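Local structure of Beta/alpha-amylase (Paenibacillus polymyxa, 3VOC) at residues 5-10 and 34-39; 79-84 and 155-160; 357-362 and 385-390. The protein removes maltose units from the non-reducing ends of starch-like glucans, this chain being the family 14 beta-amylase domain of a secreted precursor that also yields an alpha-amylase. All coordinates share one frame; numbering follows the deposited sequence.

Interaction 1 of 3, residues 5-10 and 34-39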
loop_
_atom_site.group_PDB
_atom_site.type_symbol
_atom_site.label_atom_id
_atom_site.label_comp_id
_atom_site.label_asym_id
_atom_site.label_seq_id
_atom_site.Cartn_x
_atom_site.Cartn_y
_atom_site.Cartn_z
ATOM N N ASP A 5 4.638 19.673 12.176
ATOM C CA ASP A 5 5.210 19.691 10.836
ATOM C C ASP A 5 4.183 19.331 9.742
ATOM O O ASP A 5 4.551 19.006 8.611
ATOM C CB ASP A 5 6.447 18.756 10.781
ATOM C CG ASP A 5 6.104 17.285 11.071
ATOM O OD1 ASP A 5 4.954 16.963 11.425
ATOM O OD2 ASP A 5 6.998 16.436 10.933
ATOM N N PHE A 6 2.897 19.380 10.082
ATOM C CA PHE A 6 1.852 18.980 9.130
ATOM C C PHE A 6 1.935 19.752 7.823
ATOM O O PHE A 6 2.089 20.980 7.836
ATOM C CB PHE A 6 0.470 19.197 9.731
ATOM C CG PHE A 6 -0.642 18.815 8.812
ATOM C CD1 PHE A 6 -1.014 17.472 8.675
ATOM C CD2 PHE A 6 -1.302 19.779 8.058
ATOM C CE1 PHE A 6 -2.048 17.108 7.816
ATOM C CE2 PHE A 6 -2.338 19.419 7.182
ATOM C CZ PHE A 6 -2.711 18.078 7.069
ATOM N N GLN A 7 1.832 19.047 6.700
ATOM C CA GLN A 7 1.640 19.710 5.409
ATOM C C GLN A 7 0.602 18.971 4.573
ATOM O O GLN A 7 0.420 17.762 4.737
ATOM C CB GLN A 7 2.955 19.759 4.621
ATOM C CG GLN A 7 4.071 20.575 5.250
ATOM C CD GLN A 7 3.763 22.058 5.344
ATOM O OE1 GLN A 7 2.940 22.579 4.609
ATOM N NE2 GLN A 7 4.442 22.745 6.262
ATOM N N ALA A 8 -0.053 19.698 3.668
ATOM C CA ALA A 8 -1.041 19.109 2.761
ATOM C C ALA A 8 -0.426 18.900 1.391
ATOM O O ALA A 8 0.117 19.835 0.800
ATOM C CB ALA A 8 -2.277 19.994 2.656
ATOM N N SER A 9 -0.524 17.675 0.888
ATOM C CA SER A 9 -0.052 17.334 -0.440
ATOM C C SER A 9 -1.201 16.861 -1.310
ATOM O O SER A 9 -2.309 16.644 -0.826
ATOM C CB SER A 9 0.998 16.239 -0.332
ATOM O OG SER A 9 2.105 16.751 0.394
ATOM N N VAL A 10 -0.933 16.711 -2.604
ATOM C CA VAL A 10 -1.952 16.286 -3.556
ATOM C C VAL A 10 -1.308 15.267 -4.497
ATOM O O VAL A 10 -0.168 15.471 -4.959
ATOM C CB VAL A 10 -2.492 17.488 -4.360
ATOM C CG1 VAL A 10 -3.449 17.025 -5.491
ATOM C CG2 VAL A 10 -3.205 18.525 -3.416
ATOM N N GLY A 34 -1.556 27.020 -1.311
ATOM C CA GLY A 34 -0.784 26.605 -0.141
ATOM C C GLY A 34 -0.487 25.115 -0.097
ATOM O O GLY A 34 0.007 24.619 0.906
ATOM N N VAL A 35 -0.759 24.400 -1.183
ATOM C CA VAL A 35 -0.342 22.983 -1.267
ATOM C C VAL A 35 1.177 22.902 -1.140
ATOM O O VAL A 35 1.887 23.731 -1.713
ATOM C CB VAL A 35 -0.850 22.323 -2.578
ATOM C CG1 VAL A 35 -0.227 20.940 -2.783
ATOM C CG2 VAL A 35 -2.377 22.223 -2.556
ATOM N N TYR A 36 1.653 21.933 -0.358
ATOM C CA TYR A 36 3.066 21.753 -0.052
ATOM C C TYR A 36 3.811 20.925 -1.086
ATOM O O TYR A 36 4.884 21.333 -1.572
ATOM C CB TYR A 36 3.220 21.092 1.323
ATOM C CG TYR A 36 4.651 20.828 1.759
ATOM C CD1 TYR A 36 5.524 21.881 2.081
ATOM C CD2 TYR A 36 5.119 19.520 1.880
ATOM C CE1 TYR A 36 6.852 21.620 2.502
ATOM C CE2 TYR A 36 6.412 19.250 2.306
ATOM C CZ TYR A 36 7.268 20.291 2.617
ATOM O OH TYR A 36 8.531 19.966 3.026
ATOM N N ALA A 37 3.260 19.743 -1.385
ATOM C CA ALA A 37 3.926 18.793 -2.273
ATOM C C ALA A 37 2.975 18.083 -3.213
ATOM O O ALA A 37 1.757 18.058 -2.989
ATOM C CB ALA A 37 4.713 17.778 -1.471
ATOM N N ILE A 38 3.542 17.535 -4.283
ATOM C CA ILE A 38 2.834 16.626 -5.171
ATOM C C ILE A 38 3.363 15.217 -4.928
ATOM O O ILE A 38 4.586 15.004 -4.944
ATOM C CB ILE A 38 3.037 16.993 -6.664
ATOM C CG1 ILE A 38 2.579 18.443 -6.957
ATOM C CG2 ILE A 38 2.364 15.947 -7.593
ATOM C CD1 ILE A 38 1.069 18.707 -6.720
ATOM N N THR A 39 2.457 14.270 -4.658
ATOM C CA THR A 39 2.848 12.845 -4.567
ATOM C C THR A 39 2.624 12.141 -5.922
ATOM O O THR A 39 1.665 12.436 -6.648
ATOM C CB THR A 39 2.144 12.064 -3.429
ATOM O OG1 THR A 39 0.795 11.783 -3.815
ATOM C CG2 THR A 39 2.142 12.873 -2.102
HETATM O O HOH W 1 0.409 22.494 3.154
#
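This is a parallel strand pairing, the first and second strands of the TIM barrel side by side, joined as a right-handed beta-alpha-beta crossover through helix 20-32. Three backbone bonds tie the two segments. Tyr36 N, just ahead of the second strand, reaches Ala8 O at 2.8 Å, almost on the C=O axis; Val10 N donates to Ala37 O at 3.0 Å, and Thr39 N closes on Val10 O at 2.9 Å from well above the carbonyl plane. Gly34, with positive phi, ends the helix in a Schellman motif.

At the N-terminal end Gln7 lies across Tyr36. Bent at chi2 (-65°), its chain sets CG over the centre of the ring, 3.6 Å from the centroid, a CH-pi contact with the amide stacked 30° from the ring plane. Its OE1 takes a hydrogen from a water that also accepts from Ala8 N and donates to Gly34 O, while NE2 bonds Lys415 O. Ser9 and Ala37 share the inner face of the sheet, OG of Ser9 resting 3.4 Å from Ala37 CB. On the helix-facing side Val10 CG2 meets CG1 of Val35, from the preceding loop, at 3.9 Å, and both valines touch Leu30 of helix 20-32.

The chemistry divides: backbone bonds set the register, apolar branches pack on the helix side, and the water satisfies polar groups where Gly34 stands off from the first strand.

Interaction 2 of 3, residues 79-84 and 155-160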
loop_
_atom_site.group_PDB
_atom_site.type_symbol
_atom_site.label_atom_id
_atom_site.label_comp_id
_atom_site.label_asym_id
_atom_site.label_seq_id
_atom_site.Cartn_x
_atom_site.Cartn_y
_atom_site.Cartn_z
ATOM N N SER A 79 6.933 2.949 -7.251
ATOM C CA SER A 79 5.745 2.115 -7.447
ATOM C C SER A 79 6.070 0.816 -8.183
ATOM O O SER A 79 5.937 0.735 -9.408
ATOM C CB SER A 79 4.678 2.909 -8.191
ATOM O OG SER A 79 4.271 3.989 -7.384
ATOM N N THR A 80 6.520 -0.167 -7.405
ATOM C CA THR A 80 6.855 -1.512 -7.861
ATOM C C THR A 80 5.565 -2.366 -7.898
ATOM O O THR A 80 5.499 -3.496 -7.365
ATOM C CB THR A 80 7.860 -2.138 -6.897
ATOM O OG1 THR A 80 7.399 -1.937 -5.558
ATOM C CG2 THR A 80 9.244 -1.468 -7.040
ATOM N N HIS A 81 4.520 -1.802 -8.494
ATOM C CA HIS A 81 3.284 -2.542 -8.683
ATOM C C HIS A 81 2.697 -2.202 -10.042
ATOM O O HIS A 81 3.126 -1.245 -10.687
ATOM C CB HIS A 81 2.287 -2.288 -7.537
ATOM C CG HIS A 81 1.925 -0.848 -7.338
ATOM N ND1 HIS A 81 2.696 0.018 -6.595
ATOM C CD2 HIS A 81 0.848 -0.136 -7.746
ATOM C CE1 HIS A 81 2.121 1.208 -6.572
ATOM N NE2 HIS A 81 0.999 1.140 -7.265
ATOM N N LYS A 82 1.742 -3.017 -10.479
ATOM C CA LYS A 82 1.106 -2.872 -11.775
ATOM C C LYS A 82 -0.068 -1.913 -11.669
ATOM O O LYS A 82 -0.748 -1.880 -10.640
ATOM C CB LYS A 82 0.637 -4.261 -12.264
ATOM C CG LYS A 82 -0.389 -4.248 -13.396
ATOM C CD LYS A 82 -0.471 -5.610 -14.108
ATOM C CE LYS A 82 -1.068 -6.698 -13.233
ATOM N NZ LYS A 82 -1.325 -7.946 -14.036
ATOM N N CYS A 83 -0.289 -1.120 -12.716
ATOM C CA CYS A 83 -1.535 -0.371 -12.842
ATOM C C CYS A 83 -2.413 -1.085 -13.862
ATOM O O CYS A 83 -2.001 -1.265 -15.017
ATOM C CB CYS A 83 -1.284 1.074 -13.290
ATOM S SG CYS A 83 -2.641 2.198 -12.915
ATOM N N GLY A 84 -3.605 -1.501 -13.439
ATOM C CA GLY A 84 -4.571 -2.137 -14.348
ATOM C C GLY A 84 -4.072 -3.323 -15.167
ATOM O O GLY A 84 -3.603 -4.314 -14.612
ATOM N N TYR A 155 8.026 7.536 -0.543
ATOM C CA TYR A 155 7.158 6.387 -0.250
ATOM C C TYR A 155 7.641 5.122 -0.947
ATOM O O TYR A 155 8.185 5.179 -2.061
ATOM C CB TYR A 155 5.677 6.665 -0.614
ATOM C CG TYR A 155 5.001 7.695 0.296
ATOM C CD1 TYR A 155 5.223 7.696 1.682
ATOM C CD2 TYR A 155 4.138 8.667 -0.225
ATOM C CE1 TYR A 155 4.619 8.658 2.526
ATOM C CE2 TYR A 155 3.520 9.619 0.607
ATOM C CZ TYR A 155 3.761 9.609 1.983
ATOM O OH TYR A 155 3.161 10.556 2.816
ATOM N N LEU A 156 7.431 3.979 -0.287
ATOM C CA LEU A 156 7.688 2.685 -0.899
ATOM C C LEU A 156 6.352 2.052 -1.225
ATOM O O LEU A 156 5.344 2.377 -0.578
ATOM C CB LEU A 156 8.437 1.778 0.073
ATOM C CG LEU A 156 9.726 2.353 0.653
ATOM C CD1 LEU A 156 10.381 1.312 1.546
ATOM C CD2 LEU A 156 10.692 2.866 -0.442
ATOM N N SER A 157 6.352 1.141 -2.201
ATOM C CA SER A 157 5.201 0.304 -2.502
ATOM C C SER A 157 5.415 -1.100 -1.914
ATOM O O SER A 157 6.326 -1.844 -2.326
ATOM C CB SER A 157 4.985 0.228 -4.018
ATOM O OG SER A 157 4.013 -0.750 -4.337
ATOM N N GLY A 158 4.577 -1.459 -0.947
ATOM C CA GLY A 158 4.693 -2.759 -0.272
ATOM C C GLY A 158 3.933 -3.887 -0.952
ATOM O O GLY A 158 3.961 -5.020 -0.481
ATOM N N GLY A 159 3.245 -3.580 -2.044
ATOM C CA GLY A 159 2.465 -4.587 -2.775
ATOM C C GLY A 159 1.431 -3.963 -3.698
ATOM O O GLY A 159 1.584 -2.798 -4.110
ATOM N N PRO A 160 0.387 -4.736 -4.051
ATOM C CA PRO A 160 -0.634 -4.280 -4.997
ATOM C C PRO A 160 -1.167 -2.907 -4.627
ATOM O O PRO A 160 -1.373 -2.596 -3.435
ATOM C CB PRO A 160 -1.741 -5.331 -4.865
ATOM C CG PRO A 160 -0.996 -6.600 -4.385
ATOM C CD PRO A 160 0.079 -6.076 -3.500
HETATM O O HOH W 2 8.766 -0.014 -3.675
HETATM O O HOH W 3 5.084 -3.298 -4.700
#
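Ser79, at the end of the third barrel strand, points its CB away from 155-160, and its OG hydrogen-bonds Asp41, a substrate-binding residue by similarity; its CA still packs 4.0 Å from Ser157 CB. Thr80 is the centre of an inverse gamma turn, in which His81 N makes a weak bond back to Ser79 O. Thr80 OG1, in the crowded position between its own backbone N and carbonyl carbon, looks across at Ser157, and two waters link it to that residue. One bridges Thr80 OG1 and Ser157 N. The other is held by Thr80 O at 2.7 Å, by Thr80 OG1 and by Ser157 OG, with a weaker bond to Ser157 O.

Both segments take in the C-terminal ends of neighbouring barrel strands, 73-79 and 153-156, and the loops that follow them, at the end where a TIM barrel carries its active site. His81, assigned to substrate binding by similarity, points toward the partner loop. Its CG also takes the crowded first-torsion position (chi1 58°), and chi2 of -84° swings ND1 round to Ser157 OG, 2.7 Å away; either atom could donate. Ser157 meets it with OG anti to its backbone N; this bent bond, with Trp43 against the ring, would restrict how the imidazole turns. Gly159 O lies 3.5 Å from His81 CB. Beyond, Cys83 is pinned by its disulfide to Cys91.

Interaction 3 of 3, residues 357-362 and 385-390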
loop_
_atom_site.group_PDB
_atom_site.type_symbol
_atom_site.label_atom_id
_atom_site.label_comp_id
_atom_site.label_asym_id
_atom_site.label_seq_id
_atom_site.Cartn_x
_atom_site.Cartn_y
_atom_site.Cartn_z
ATOM N N ASN A 357 0.616 9.505 8.321
ATOM C CA ASN A 357 0.197 10.304 7.164
ATOM C C ASN A 357 -1.110 9.730 6.626
ATOM O O ASN A 357 -1.359 8.530 6.746
ATOM C CB ASN A 357 1.279 10.283 6.078
ATOM C CG ASN A 357 2.599 10.890 6.555
ATOM O OD1 ASN A 357 3.582 10.176 6.770
ATOM N ND2 ASN A 357 2.623 12.214 6.724
ATOM N N GLY A 358 -1.939 10.578 6.027
ATOM C CA GLY A 358 -3.300 10.187 5.657
ATOM C C GLY A 358 -3.649 10.438 4.203
ATOM O O GLY A 358 -3.001 11.244 3.527
ATOM N N GLU A 359 -4.671 9.731 3.722
ATOM C CA GLU A 359 -5.169 9.897 2.355
ATOM C C GLU A 359 -6.654 9.646 2.400
ATOM O O GLU A 359 -7.127 8.963 3.301
ATOM C CB GLU A 359 -4.578 8.834 1.436
ATOM C CG GLU A 359 -3.107 8.985 1.170
ATOM C CD GLU A 359 -2.573 7.917 0.245
ATOM O OE1 GLU A 359 -3.344 7.056 -0.213
ATOM O OE2 GLU A 359 -1.368 7.948 -0.026
ATOM N N ASN A 360 -7.383 10.177 1.426
ATOM C CA ASN A 360 -8.761 9.725 1.166
ATOM C C ASN A 360 -8.704 8.474 0.293
ATOM O O ASN A 360 -7.788 8.341 -0.547
ATOM C CB ASN A 360 -9.583 10.811 0.454
ATOM C CG ASN A 360 -8.883 11.355 -0.782
ATOM O OD1 ASN A 360 -7.700 11.693 -0.729
ATOM N ND2 ASN A 360 -9.603 11.435 -1.903
ATOM N N ALA A 361 -9.654 7.557 0.488
ATOM C CA ALA A 361 -9.677 6.320 -0.310
ATOM C C ALA A 361 -10.184 6.631 -1.708
ATOM O O ALA A 361 -9.651 6.143 -2.708
ATOM C CB ALA A 361 -10.576 5.257 0.338
ATOM N N LEU A 362 -11.226 7.453 -1.761
ATOM C CA LEU A 362 -11.910 7.750 -3.014
ATOM C C LEU A 362 -12.042 9.269 -3.154
ATOM O O LEU A 362 -11.948 9.977 -2.163
ATOM C CB LEU A 362 -13.291 7.084 -3.026
ATOM C CG LEU A 362 -13.306 5.545 -3.079
ATOM C CD1 LEU A 362 -14.740 5.023 -2.996
ATOM C CD2 LEU A 362 -12.628 5.031 -4.334
ATOM N N THR A 385 -2.459 13.546 2.080
ATOM C CA THR A 385 -2.428 13.636 0.622
ATOM C C THR A 385 -3.827 13.450 0.027
ATOM O O THR A 385 -4.480 12.422 0.250
ATOM C CB THR A 385 -1.476 12.599 -0.003
ATOM O OG1 THR A 385 -0.166 12.766 0.535
ATOM C CG2 THR A 385 -1.390 12.807 -1.523
ATOM N N LEU A 386 -4.274 14.428 -0.759
ATOM C CA LEU A 386 -5.571 14.321 -1.424
ATOM C C LEU A 386 -5.500 13.629 -2.788
ATOM O O LEU A 386 -4.734 14.043 -3.670
ATOM C CB LEU A 386 -6.243 15.700 -1.564
ATOM C CG LEU A 386 -7.695 15.442 -2.054
ATOM C CD1 LEU A 386 -8.660 15.174 -0.911
ATOM C CD2 LEU A 386 -8.198 16.539 -2.884
ATOM N N LEU A 387 -6.275 12.556 -2.959
ATOM C CA LEU A 387 -6.431 11.926 -4.271
ATOM C C LEU A 387 -7.661 12.511 -4.956
ATOM O O LEU A 387 -8.745 12.473 -4.363
ATOM C CB LEU A 387 -6.619 10.410 -4.116
ATOM C CG LEU A 387 -5.342 9.596 -3.868
ATOM C CD1 LEU A 387 -4.827 9.748 -2.431
ATOM C CD2 LEU A 387 -5.568 8.113 -4.208
ATOM N N ARG A 388 -7.545 13.090 -6.157
ATOM C CA ARG A 388 -6.312 13.433 -6.891
ATOM C C ARG A 388 -6.399 14.856 -7.399
ATOM O O ARG A 388 -7.409 15.551 -7.198
ATOM C CB ARG A 388 -6.189 12.593 -8.157
ATOM C CG ARG A 388 -5.276 11.491 -8.076
ATOM C CD ARG A 388 -5.568 10.560 -9.240
ATOM N NE ARG A 388 -5.389 9.198 -8.795
ATOM C CZ ARG A 388 -4.216 8.572 -8.757
ATOM N NH1 ARG A 388 -3.096 9.191 -9.137
ATOM N NH2 ARG A 388 -4.176 7.328 -8.324
ATOM N N ILE A 389 -5.335 15.281 -8.087
ATOM C CA ILE A 389 -5.210 16.645 -8.558
ATOM C C ILE A 389 -6.431 17.133 -9.364
ATOM O O ILE A 389 -6.899 18.242 -9.133
ATOM C CB ILE A 389 -3.855 16.862 -9.329
ATOM C CG1 ILE A 389 -3.660 18.327 -9.727
ATOM C CG2 ILE A 389 -3.736 15.939 -10.556
ATOM C CD1 ILE A 389 -2.200 18.643 -10.157
ATOM N N ASN A 390 -6.964 16.308 -10.270
ATOM C CA ASN A 390 -8.091 16.756 -11.107
ATOM C C ASN A 390 -9.400 16.925 -10.315
ATOM O O ASN A 390 -10.345 17.554 -10.792
ATOM C CB ASN A 390 -8.264 15.859 -12.339
ATOM C CG ASN A 390 -7.309 16.228 -13.466
ATOM O OD1 ASN A 390 -6.082 16.045 -13.370
ATOM N ND2 ASN A 390 -7.867 16.778 -14.538
HETATM O O HOH W 4 0.267 9.821 0.599
#
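The tight part of this contact is the amide of Asn360, clamped to the backbone of Leu387. Its OD1 accepts from Leu387 N at 2.8 Å along an in-plane lone pair, and its ND2 donates to Leu387 O, also at 2.8 Å and almost exactly in the amide plane. ND2 gives a second hydrogen to Leu362 O, from above that carbonyl's plane. Three bonds therefore fix the rotation of the amide, with chi1 at 51° tucking CG between the backbone N and carbonyl carbon; Leu386 CD1 packs 3.6 Å from OD1. One step down, Thr385 N meets Gly358 O at 2.8 Å, nearly straight.

The looser, water-containing side belongs to Glu359, the proton acceptor by similarity. Its chain runs extended beyond CG, crossing Leu387 obliquely, and the nearest touch there is OE1 to Leu387 CD1 at 3.8 Å. OE2 accepts from a water at 2.6 Å that also bonds Thr385 OG1, and it forms a salt bridge with Lys279, which would tend to keep the carboxylate ionised. A cis peptide precedes Arg388; it, Asn360 and Ala361 are substrate-binding by similarity.

The segments span the ends of the seventh and eighth barrel strands, 356-359 and 383-386, and the loops beyond; helix 367-378 links them. Strand 318-321 flanks the former and strand 7-11 the latter, while Ile389 reaches out to helix 20-32.

In the fold
All three contacts belong to the one closed eight-stranded parallel barrel and follow one another along the chain. Interaction 1 joins strands one and two, interaction 2 the ends of strands three and four, and interaction 3 strands seven and eight. Because strand 383-386 lies next to strand 7-11, interactions 1 and 3 touch where the barrel closes: Ser9 O and Leu386 N, 3.0 Å apart, probably hydrogen bond, with centres about 11 Å apart. Interactions 2 and 3, about 16 Å between centres, meet through Tyr155 and Asn357. Interactions 1 and 2 have centres about 21 Å apart and do not touch. Interactions 2 and 3 bring probable substrate-binding residues to the catalytic end, whereas interaction 1 approaches it through Thr39.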